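Local coordinates for protein putative aldolase (Bacteroides vulgatus ATCC 8482, PDB 3DXI) that is a putative aldolase of the HMGL-like family whose N-terminal domain folds as a TIM barrel, its precise function not established, at residues Glu180-Thr185 and Gly211-Asp216; Ser138-Met143 and Asp158-Val163; His67-Ser72 and Ile98-Met103. All coordinates share one frame; numbering follows the deposited sequence.

Interaction 1: Glu180-Thr185 and Gly211-Asp216; sequences EVRKYT and GIDFID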
loop_
_atom_site.group_PDB
_atom_site.type_symbol
_atom_site.label_atom_id
_atom_site.label_comp_id
_atom_site.label_asym_id
_atom_site.label_seq_id
_atom_site.Cartn_x
_atom_site.Cartn_y
_atom_site.Cartn_z
ATOM N N GLU A 180 -0.082 24.530 -6.497
ATOM C CA GLU A 180 -0.665 25.211 -7.652
ATOM C C GLU A 180 -2.086 25.686 -7.377
ATOM O O GLU A 180 -2.423 26.836 -7.650
ATOM C CB GLU A 180 -0.662 24.290 -8.877
ATOM C CG GLU A 180 0.671 24.243 -9.587
ATOM C CD GLU A 180 1.062 25.596 -10.132
ATOM O OE1 GLU A 180 0.388 26.075 -11.064
ATOM O OE2 GLU A 180 2.031 26.189 -9.623
ATOM N N VAL A 181 -2.916 24.797 -6.842
ATOM C CA VAL A 181 -4.302 25.128 -6.534
ATOM C C VAL A 181 -4.372 26.320 -5.572
ATOM O O VAL A 181 -5.208 27.208 -5.737
ATOM C CB VAL A 181 -5.042 23.884 -5.944
ATOM C CG1 VAL A 181 -6.406 24.269 -5.394
ATOM C CG2 VAL A 181 -5.223 22.827 -7.047
ATOM N N ARG A 182 -3.477 26.349 -4.589
ATOM C CA ARG A 182 -3.445 27.440 -3.621
ATOM C C ARG A 182 -3.151 28.793 -4.278
ATOM O O ARG A 182 -3.457 29.837 -3.703
ATOM C CB ARG A 182 -2.394 27.164 -2.540
ATOM C CG ARG A 182 -2.639 25.909 -1.703
ATOM C CD ARG A 182 -3.878 26.035 -0.846
ATOM N NE ARG A 182 -3.855 25.079 0.256
ATOM C CZ ARG A 182 -4.870 24.880 1.092
ATOM N NH1 ARG A 182 -5.995 25.571 0.947
ATOM N NH2 ARG A 182 -4.758 23.996 2.073
ATOM N N LYS A 183 -2.552 28.778 -5.466
ATOM C CA LYS A 183 -2.243 30.022 -6.178
ATOM C C LYS A 183 -3.461 30.560 -6.916
ATOM O O LYS A 183 -3.529 31.751 -7.226
ATOM C CB LYS A 183 -1.152 29.810 -7.233
ATOM C CG LYS A 183 0.233 29.482 -6.726
ATOM C CD LYS A 183 1.167 29.312 -7.922
ATOM C CE LYS A 183 2.570 28.936 -7.497
ATOM N NZ LYS A 183 3.433 28.683 -8.682
ATOM N N TYR A 184 -4.421 29.686 -7.198
ATOM C CA TYR A 184 -5.591 30.085 -7.962
ATOM C C TYR A 184 -6.925 30.146 -7.232
ATOM O O TYR A 184 -7.879 30.746 -7.735
ATOM C CB TYR A 184 -5.692 29.191 -9.195
ATOM C CG TYR A 184 -4.495 29.346 -10.108
ATOM C CD1 TYR A 184 -4.372 30.457 -10.939
ATOM C CD2 TYR A 184 -3.453 28.421 -10.091
ATOM C CE1 TYR A 184 -3.242 30.648 -11.730
ATOM C CE2 TYR A 184 -2.312 28.601 -10.875
ATOM C CZ TYR A 184 -2.213 29.719 -11.692
ATOM O OH TYR A 184 -1.080 29.921 -12.453
ATOM N N THR A 185 -7.008 29.535 -6.056
ATOM C CA THR A 185 -8.248 29.595 -5.297
ATOM C C THR A 185 -7.942 29.681 -3.808
ATOM O O THR A 185 -6.915 29.180 -3.351
ATOM C CB THR A 185 -9.172 28.380 -5.600
ATOM O OG1 THR A 185 -10.331 28.449 -4.761
ATOM C CG2 THR A 185 -8.450 27.066 -5.372
ATOM N N GLY A 211 -0.431 21.135 4.791
ATOM C CA GLY A 211 -1.586 21.944 5.142
ATOM C C GLY A 211 -2.910 21.714 4.431
ATOM O O GLY A 211 -3.777 22.587 4.473
ATOM N N ILE A 212 -3.090 20.564 3.787
ATOM C CA ILE A 212 -4.350 20.296 3.100
ATOM C C ILE A 212 -5.492 20.319 4.131
ATOM O O ILE A 212 -5.293 19.986 5.302
ATOM C CB ILE A 212 -4.306 18.934 2.357
ATOM C CG1 ILE A 212 -5.303 18.950 1.195
ATOM C CG2 ILE A 212 -4.618 17.803 3.323
ATOM C CD1 ILE A 212 -5.018 17.929 0.117
ATOM N N ASP A 213 -6.681 20.709 3.685
ATOM C CA ASP A 213 -7.844 20.840 4.562
ATOM C C ASP A 213 -8.744 19.604 4.709
ATOM O O ASP A 213 -9.345 19.396 5.766
ATOM C CB ASP A 213 -8.695 22.018 4.073
ATOM C CG ASP A 213 -7.876 23.285 3.865
ATOM O OD1 ASP A 213 -7.613 23.995 4.855
ATOM O OD2 ASP A 213 -7.484 23.566 2.716
ATOM N N PHE A 214 -8.839 18.797 3.656
ATOM C CA PHE A 214 -9.697 17.607 3.652
ATOM C C PHE A 214 -9.029 16.356 3.073
ATOM O O PHE A 214 -8.248 16.439 2.125
ATOM C CB PHE A 214 -10.953 17.879 2.815
ATOM C CG PHE A 214 -12.111 18.447 3.587
ATOM C CD1 PHE A 214 -13.068 17.605 4.148
ATOM C CD2 PHE A 214 -12.278 19.825 3.710
ATOM C CE1 PHE A 214 -14.178 18.122 4.814
ATOM C CE2 PHE A 214 -13.386 20.359 4.377
ATOM C CZ PHE A 214 -14.338 19.502 4.928
ATOM N N ILE A 215 -9.344 15.199 3.647
ATOM C CA ILE A 215 -8.835 13.925 3.137
ATOM C C ILE A 215 -9.992 12.928 3.116
ATOM O O ILE A 215 -10.740 12.815 4.088
ATOM C CB ILE A 215 -7.697 13.326 4.004
ATOM C CG1 ILE A 215 -6.448 14.207 3.930
ATOM C CG2 ILE A 215 -7.359 11.920 3.512
ATOM C CD1 ILE A 215 -5.849 14.310 2.542
ATOM N N ASP A 216 -10.134 12.231 1.990
ATOM C CA ASP A 216 -11.171 11.219 1.783
ATOM C C ASP A 216 -10.587 9.813 1.969
ATOM O O ASP A 216 -9.438 9.548 1.600
ATOM C CB ASP A 216 -11.732 11.297 0.353
ATOM C CG ASP A 216 -12.706 12.447 0.145
ATOM O OD1 ASP A 216 -12.733 13.394 0.965
ATOM O OD2 ASP A 216 -13.441 12.400 -0.867
HETATM O O HOH W 1 -7.716 26.881 3.246
#
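The salt bridge between Arg182 and Asp213 carries this contact. The two side chains come from opposite directions, and a single carboxylate oxygen takes both terminal nitrogens of the guanidinium: NH2 of Arg182 stands 2.8 Å from OD2 of Asp213, while the bond from NH1 of Arg182 to the same OD2 is weak at 3.1 Å. The two flat groups are turned almost square to each other, 89° apart, and NH2 meets OD2 from above the carboxylate plane, 43° out of it. The Arg182 chain, whose CB already points toward the other segment, bends at chi2 (-66°) on its way to Asp213.

Water 1 spans the pair by weak bonds, accepting from NH1 of Arg182 and donating to OD1 of Asp213. At the guanidinium edge, the carbonyl O of Gly211 lies 3.0 Å from NH2 of Arg182. Gly211, with positive phi, is the C-prime residue of a Schellman motif ending helix 200-209.

Asp213 OD2 accepts from Val189 N as well, tying the bridge to the start of strand 189-192. The contact thus joins helix 171-184 to the loop entering strand 214-217, and Val189 also packs against Arg182 and Val181.

Interaction 2: Ser138-Met143 and Asp158-Val163; sequences SKWAEM and DLFCMV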
loop_
_atom_site.group_PDB
_atom_site.type_symbol
_atom_site.label_atom_id
_atom_site.label_comp_id
_atom_site.label_asym_id
_atom_site.label_seq_id
_atom_site.Cartn_x
_atom_site.Cartn_y
_atom_site.Cartn_z
ATOM N N SER A 138 -4.416 14.301 -12.682
ATOM C CA SER A 138 -3.182 13.984 -13.408
ATOM C C SER A 138 -3.142 14.644 -14.788
ATOM O O SER A 138 -2.152 14.518 -15.510
ATOM C CB SER A 138 -3.047 12.477 -13.597
ATOM O OG SER A 138 -4.030 12.006 -14.505
ATOM N N LYS A 139 -4.214 15.338 -15.158
ATOM C CA LYS A 139 -4.277 15.994 -16.461
ATOM C C LYS A 139 -4.382 17.514 -16.357
ATOM O O LYS A 139 -4.288 18.218 -17.367
ATOM C CB LYS A 139 -5.471 15.457 -17.257
ATOM C CG LYS A 139 -5.474 13.949 -17.438
ATOM C CD LYS A 139 -6.629 13.493 -18.315
ATOM C CE LYS A 139 -6.592 11.978 -18.525
ATOM N NZ LYS A 139 -7.639 11.492 -19.479
ATOM N N TRP A 140 -4.565 18.008 -15.135
ATOM C CA TRP A 140 -4.718 19.436 -14.873
ATOM C C TRP A 140 -3.616 20.349 -15.398
ATOM O O TRP A 140 -3.893 21.307 -16.116
ATOM C CB TRP A 140 -4.872 19.670 -13.369
ATOM C CG TRP A 140 -6.145 19.122 -12.775
ATOM C CD1 TRP A 140 -7.101 18.366 -13.405
ATOM C CD2 TRP A 140 -6.574 19.256 -11.417
ATOM N NE1 TRP A 140 -8.093 18.019 -12.516
ATOM C CE2 TRP A 140 -7.795 18.554 -11.289
ATOM C CE3 TRP A 140 -6.043 19.904 -10.292
ATOM C CZ2 TRP A 140 -8.493 18.478 -10.076
ATOM C CZ3 TRP A 140 -6.737 19.827 -9.087
ATOM C CH2 TRP A 140 -7.952 19.118 -8.991
ATOM N N ALA A 141 -2.373 20.056 -15.021
ATOM C CA ALA A 141 -1.211 20.860 -15.417
ATOM C C ALA A 141 -1.109 21.164 -16.907
ATOM O O ALA A 141 -0.612 22.225 -17.299
ATOM C CB ALA A 141 0.077 20.173 -14.947
ATOM N N GLU A 142 -1.582 20.242 -17.738
ATOM C CA GLU A 142 -1.495 20.428 -19.176
ATOM C C GLU A 142 -2.788 20.911 -19.812
ATOM O O GLU A 142 -2.896 20.982 -21.035
ATOM C CB GLU A 142 -1.002 19.132 -19.826
ATOM C CG GLU A 142 0.231 18.576 -19.107
ATOM C CD GLU A 142 1.218 17.874 -20.026
ATOM O OE1 GLU A 142 0.845 16.845 -20.639
ATOM O OE2 GLU A 142 2.373 18.357 -20.126
HETATM N N MSE A 143 -3.772 21.243 -18.982
HETATM C CA MSE A 143 -5.037 21.770 -19.485
HETATM C C MSE A 143 -4.898 23.280 -19.441
HETATM O O MSE A 143 -4.904 23.890 -18.366
HETATM C CB MSE A 143 -6.204 21.337 -18.609
HETATM C CG MSE A 143 -6.704 19.946 -18.916
HETATM SE SE MSE A 143 -8.140 19.454 -17.742
HETATM C CE MSE A 143 -9.602 20.296 -18.676
ATOM N N ASP A 158 -16.847 25.223 -0.758
ATOM C CA ASP A 158 -16.546 25.067 0.656
ATOM C C ASP A 158 -15.456 24.008 0.707
ATOM O O ASP A 158 -14.824 23.781 1.737
ATOM C CB ASP A 158 -17.780 24.589 1.410
ATOM C CG ASP A 158 -18.797 25.685 1.586
ATOM O OD1 ASP A 158 -18.548 26.572 2.427
ATOM O OD2 ASP A 158 -19.826 25.674 0.877
ATOM N N LEU A 159 -15.254 23.366 -0.437
ATOM C CA LEU A 159 -14.249 22.335 -0.586
ATOM C C LEU A 159 -13.920 22.088 -2.053
ATOM O O LEU A 159 -14.817 21.933 -2.883
ATOM C CB LEU A 159 -14.727 21.021 0.041
ATOM C CG LEU A 159 -13.827 19.818 -0.264
ATOM C CD1 LEU A 159 -12.433 20.093 0.293
ATOM C CD2 LEU A 159 -14.411 18.540 0.325
ATOM N N PHE A 160 -12.627 22.071 -2.357
ATOM C CA PHE A 160 -12.137 21.777 -3.696
ATOM C C PHE A 160 -11.327 20.494 -3.513
ATOM O O PHE A 160 -10.188 20.536 -3.047
ATOM C CB PHE A 160 -11.225 22.887 -4.222
ATOM C CG PHE A 160 -10.720 22.633 -5.617
ATOM C CD1 PHE A 160 -11.557 22.812 -6.714
ATOM C CD2 PHE A 160 -9.424 22.165 -5.830
ATOM C CE1 PHE A 160 -11.116 22.526 -8.001
ATOM C CE2 PHE A 160 -8.971 21.875 -7.119
ATOM C CZ PHE A 160 -9.820 22.056 -8.205
ATOM N N CYS A 161 -11.918 19.358 -3.874
ATOM C CA CYS A 161 -11.274 18.055 -3.709
ATOM C C CYS A 161 -10.546 17.545 -4.956
ATOM O O CYS A 161 -11.154 17.380 -6.013
ATOM C CB CYS A 161 -12.328 17.034 -3.269
ATOM S SG CYS A 161 -11.677 15.403 -2.848
HETATM N N MSE A 162 -9.240 17.314 -4.831
HETATM C CA MSE A 162 -8.443 16.803 -5.946
HETATM C C MSE A 162 -8.570 15.280 -5.960
HETATM O O MSE A 162 -8.217 14.616 -4.989
HETATM C CB MSE A 162 -6.972 17.204 -5.779
HETATM C CG MSE A 162 -6.755 18.692 -5.542
HETATM SE SE MSE A 162 -4.883 19.119 -5.376
HETATM C CE MSE A 162 -4.497 18.175 -3.731
ATOM N N VAL A 163 -9.074 14.728 -7.060
ATOM C CA VAL A 163 -9.275 13.283 -7.163
ATOM C C VAL A 163 -8.242 12.521 -7.998
ATOM O O VAL A 163 -8.086 12.759 -9.197
ATOM C CB VAL A 163 -10.680 12.978 -7.724
ATOM C CG1 VAL A 163 -10.924 11.475 -7.764
ATOM C CG2 VAL A 163 -11.729 13.669 -6.866
#
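Two aromatic rings, Trp140 and Phe160, meet obliquely here, and neither offers the other a clean face or edge. Their planes are inclined at 50°, and the Trp140 six-membered ring and the Phe160 ring have centroids 5.5 Å apart. The far corner of the indole does the touching: CH2 of Trp140 lies 3.5 Å from CE2 of Phe160, with CZ3 of the indole and CZ of the phenyl close behind. Met162, a selenomethionine, also approaches that corner obliquely, its CG standing 3.7 Å from CH2 of Trp140.

The rings come from opposite directions, whereas the Met162 chain crosses the indole at about a right angle. Phe160 has its CG anti to the backbone N (chi1 -179°), which swings the ring from the strand toward the tryptophan. SE of Met162 lies 5.4 Å from the centroid of the Trp140 six-membered ring, 63° off the ring normal, a Met-aromatic contact made from an oblique position; the bend at chi3 only turns CE. Val181 of helix 171-184 packs against all three side chains, and Phe146 meets the indole from the loop.

The segment 138-143, in the loop after strand 129-134, is thereby packed against strand 159-163 of the barrel. No hydrogen bond crosses between the two segments. The contact rests on dispersion and the exclusion of water from three buried side chains, while the one polar atom of the indole, NE1, is satisfied by the carbonyl O of Met135.

Interaction 3: His67-Ser72 and Ile98-Met103; sequences HLRNIS and IGLVDM
Arg69 leaves its helix with CG anti to the backbone N (chi1 179°), then bends at chi2 and again at chi3, and this doubled turn lays the guanidinium along the backbone of Gly99 and Leu100 with its end at Asp102. The Asp102 carboxylate, set beside its own backbone N, turns back to meet it.

The grip is end-on and two-pronged. NH1 of Arg69 bonds OD2 of Asp102 at 2.8 Å, on the syn side of the carboxylate, and NH2 of Arg69 bonds OD1 of Asp102 at 2.9 Å with an N-H...O angle of 157°. It is not a flat fork: the guanidinium and carboxylate planes are 64° apart, and OD1 is reached from well above the carboxylate plane.

Backbone carbonyls line the rest of the guanidinium. The O of Leu100 sits over one face, offset toward the rim; although it is 3.2 Å from NE of Arg69, the angle is too poor for a hydrogen bond. The O of Gly99 lies in plane at the edge, 3.6 Å from the same NE. Nearer the helix, CB of Arg69 and CD2 of Leu100 come within 4.4 Å, and Leu100 packs further along helix 62-71 on Val62, Leu65 and Lys66.

OD2 of Asp102 also accepts from Ile76 N, so the aspartate ties the helix end both to the loop entering strand 103-108 and to strand 75-81. With the carboxylate on one side and two carbonyl oxygens nearby, the surroundings would be expected to favour the positive charge of Arg69, and the paired bonds should restrict rotation of its guanidinium.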
loop_
_atom_site.group_PDB
_atom_site.type_symbol
_atom_site.label_atom_id
_atom_site.label_comp_id
_atom_site.label_asym_id
_atom_site.label_seq_id
_atom_site.Cartn_x
_atom_site.Cartn_y
_atom_site.Cartn_z
ATOM N N HIS A 67 -33.354 9.511 9.551
ATOM C CA HIS A 67 -32.854 8.542 10.517
ATOM C C HIS A 67 -31.362 8.772 10.777
ATOM O O HIS A 67 -30.926 8.879 11.924
ATOM C CB HIS A 67 -33.078 7.124 9.982
ATOM C CG HIS A 67 -32.461 6.052 10.824
ATOM N ND1 HIS A 67 -32.807 5.850 12.141
ATOM C CD2 HIS A 67 -31.523 5.119 10.532
ATOM C CE1 HIS A 67 -32.108 4.837 12.627
ATOM N NE2 HIS A 67 -31.322 4.376 11.670
ATOM N N LEU A 68 -30.583 8.848 9.706
ATOM C CA LEU A 68 -29.143 9.067 9.823
ATOM C C LEU A 68 -28.843 10.383 10.536
ATOM O O LEU A 68 -27.946 10.455 11.379
ATOM C CB LEU A 68 -28.492 9.078 8.436
ATOM C CG LEU A 68 -28.663 7.818 7.578
ATOM C CD1 LEU A 68 -27.819 7.958 6.318
ATOM C CD2 LEU A 68 -28.244 6.573 8.361
ATOM N N ARG A 69 -29.592 11.426 10.192
ATOM C CA ARG A 69 -29.391 12.729 10.811
ATOM C C ARG A 69 -29.747 12.679 12.294
ATOM O O ARG A 69 -29.185 13.408 13.114
ATOM C CB ARG A 69 -30.246 13.784 10.109
ATOM C CG ARG A 69 -30.110 15.159 10.717
ATOM C CD ARG A 69 -28.652 15.594 10.723
ATOM N NE ARG A 69 -28.445 16.746 9.857
ATOM C CZ ARG A 69 -27.254 17.236 9.513
ATOM N NH1 ARG A 69 -26.137 16.671 9.960
ATOM N NH2 ARG A 69 -27.189 18.302 8.725
ATOM N N ASN A 70 -30.680 11.799 12.627
ATOM C CA ASN A 70 -31.131 11.634 13.996
ATOM C C ASN A 70 -30.078 10.984 14.893
ATOM O O ASN A 70 -29.888 11.398 16.037
ATOM C CB ASN A 70 -32.402 10.788 14.000
ATOM C CG ASN A 70 -33.512 11.414 14.799
ATOM O OD1 ASN A 70 -33.711 12.633 14.764
ATOM N ND2 ASN A 70 -34.265 10.582 15.517
ATOM N N ILE A 71 -29.386 9.978 14.366
ATOM C CA ILE A 71 -28.385 9.259 15.148
ATOM C C ILE A 71 -26.929 9.670 14.947
ATOM O O ILE A 71 -26.081 9.321 15.765
ATOM C CB ILE A 71 -28.505 7.729 14.925
ATOM C CG1 ILE A 71 -28.421 7.401 13.433
ATOM C CG2 ILE A 71 -29.822 7.226 15.507
ATOM C CD1 ILE A 71 -28.373 5.911 13.128
ATOM N N SER A 72 -26.632 10.403 13.875
ATOM C CA SER A 72 -25.257 10.845 13.626
ATOM C C SER A 72 -24.957 12.214 14.245
ATOM O O SER A 72 -25.781 13.129 14.191
ATOM C CB SER A 72 -24.977 10.906 12.117
ATOM O OG SER A 72 -23.685 11.441 11.859
ATOM N N ILE A 98 -33.161 19.652 2.510
ATOM C CA ILE A 98 -32.620 20.800 3.228
ATOM C C ILE A 98 -32.686 20.493 4.722
ATOM O O ILE A 98 -33.643 19.881 5.195
ATOM C CB ILE A 98 -33.416 22.088 2.927
ATOM C CG1 ILE A 98 -34.914 21.819 3.070
ATOM C CG2 ILE A 98 -33.098 22.581 1.522
ATOM C CD1 ILE A 98 -35.796 23.024 2.761
ATOM N N GLY A 99 -31.652 20.890 5.457
ATOM C CA GLY A 99 -31.630 20.639 6.887
ATOM C C GLY A 99 -31.203 19.234 7.271
ATOM O O GLY A 99 -30.800 18.994 8.408
ATOM N N LEU A 100 -31.280 18.299 6.333
ATOM C CA LEU A 100 -30.896 16.922 6.615
ATOM C C LEU A 100 -29.461 16.640 6.181
ATOM O O LEU A 100 -28.775 15.799 6.770
ATOM C CB LEU A 100 -31.850 15.956 5.906
ATOM C CG LEU A 100 -33.324 16.067 6.312
ATOM C CD1 LEU A 100 -34.167 15.098 5.494
ATOM C CD2 LEU A 100 -33.463 15.780 7.801
ATOM N N VAL A 101 -29.014 17.347 5.151
ATOM C CA VAL A 101 -27.667 17.169 4.623
ATOM C C VAL A 101 -26.900 18.480 4.677
ATOM O O VAL A 101 -27.416 19.528 4.283
ATOM C CB VAL A 101 -27.721 16.647 3.171
ATOM C CG1 VAL A 101 -26.321 16.653 2.539
ATOM C CG2 VAL A 101 -28.301 15.234 3.171
ATOM N N ASP A 102 -25.667 18.410 5.170
ATOM C CA ASP A 102 -24.811 19.578 5.313
ATOM C C ASP A 102 -24.119 20.010 4.039
ATOM O O ASP A 102 -24.111 21.193 3.693
ATOM C CB ASP A 102 -23.754 19.304 6.382
ATOM C CG ASP A 102 -24.370 19.000 7.727
ATOM O OD1 ASP A 102 -24.880 19.948 8.364
ATOM O OD2 ASP A 102 -24.362 17.816 8.139
HETATM N N MSE A 103 -23.546 19.043 3.333
HETATM C CA MSE A 103 -22.809 19.341 2.118
HETATM C C MSE A 103 -23.217 18.527 0.905
HETATM O O MSE A 103 -23.537 17.341 1.004
HETATM C CB MSE A 103 -21.318 19.133 2.366
HETATM C CG MSE A 103 -20.450 19.322 1.135
HETATM SE SE MSE A 103 -18.609 18.809 1.492
HETATM C CE MSE A 103 -17.984 20.484 2.269
#

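How the interactions relate
All three contacts belong to one closed eight-stranded parallel barrel. Interactions 1 and 2 are neighbours, their centres 10 Å apart, and they share packing: CG1 of Val181 lies 3.7 Å from CD2 of Phe160, and CD2 of Phe214 is 3.4 Å from CD1 of Leu159. Strand 159-163 is followed in the chain by helix 171-184, which links the two. Interaction 3 sits across the chain's centre from interaction 2, about 29 Å away between centres, yet Met103 CE still reaches Leu159 CB at 4.0 Å. Interactions 1 and 3 do not touch, but both pair an arginine on a helix with an aspartate just before a strand.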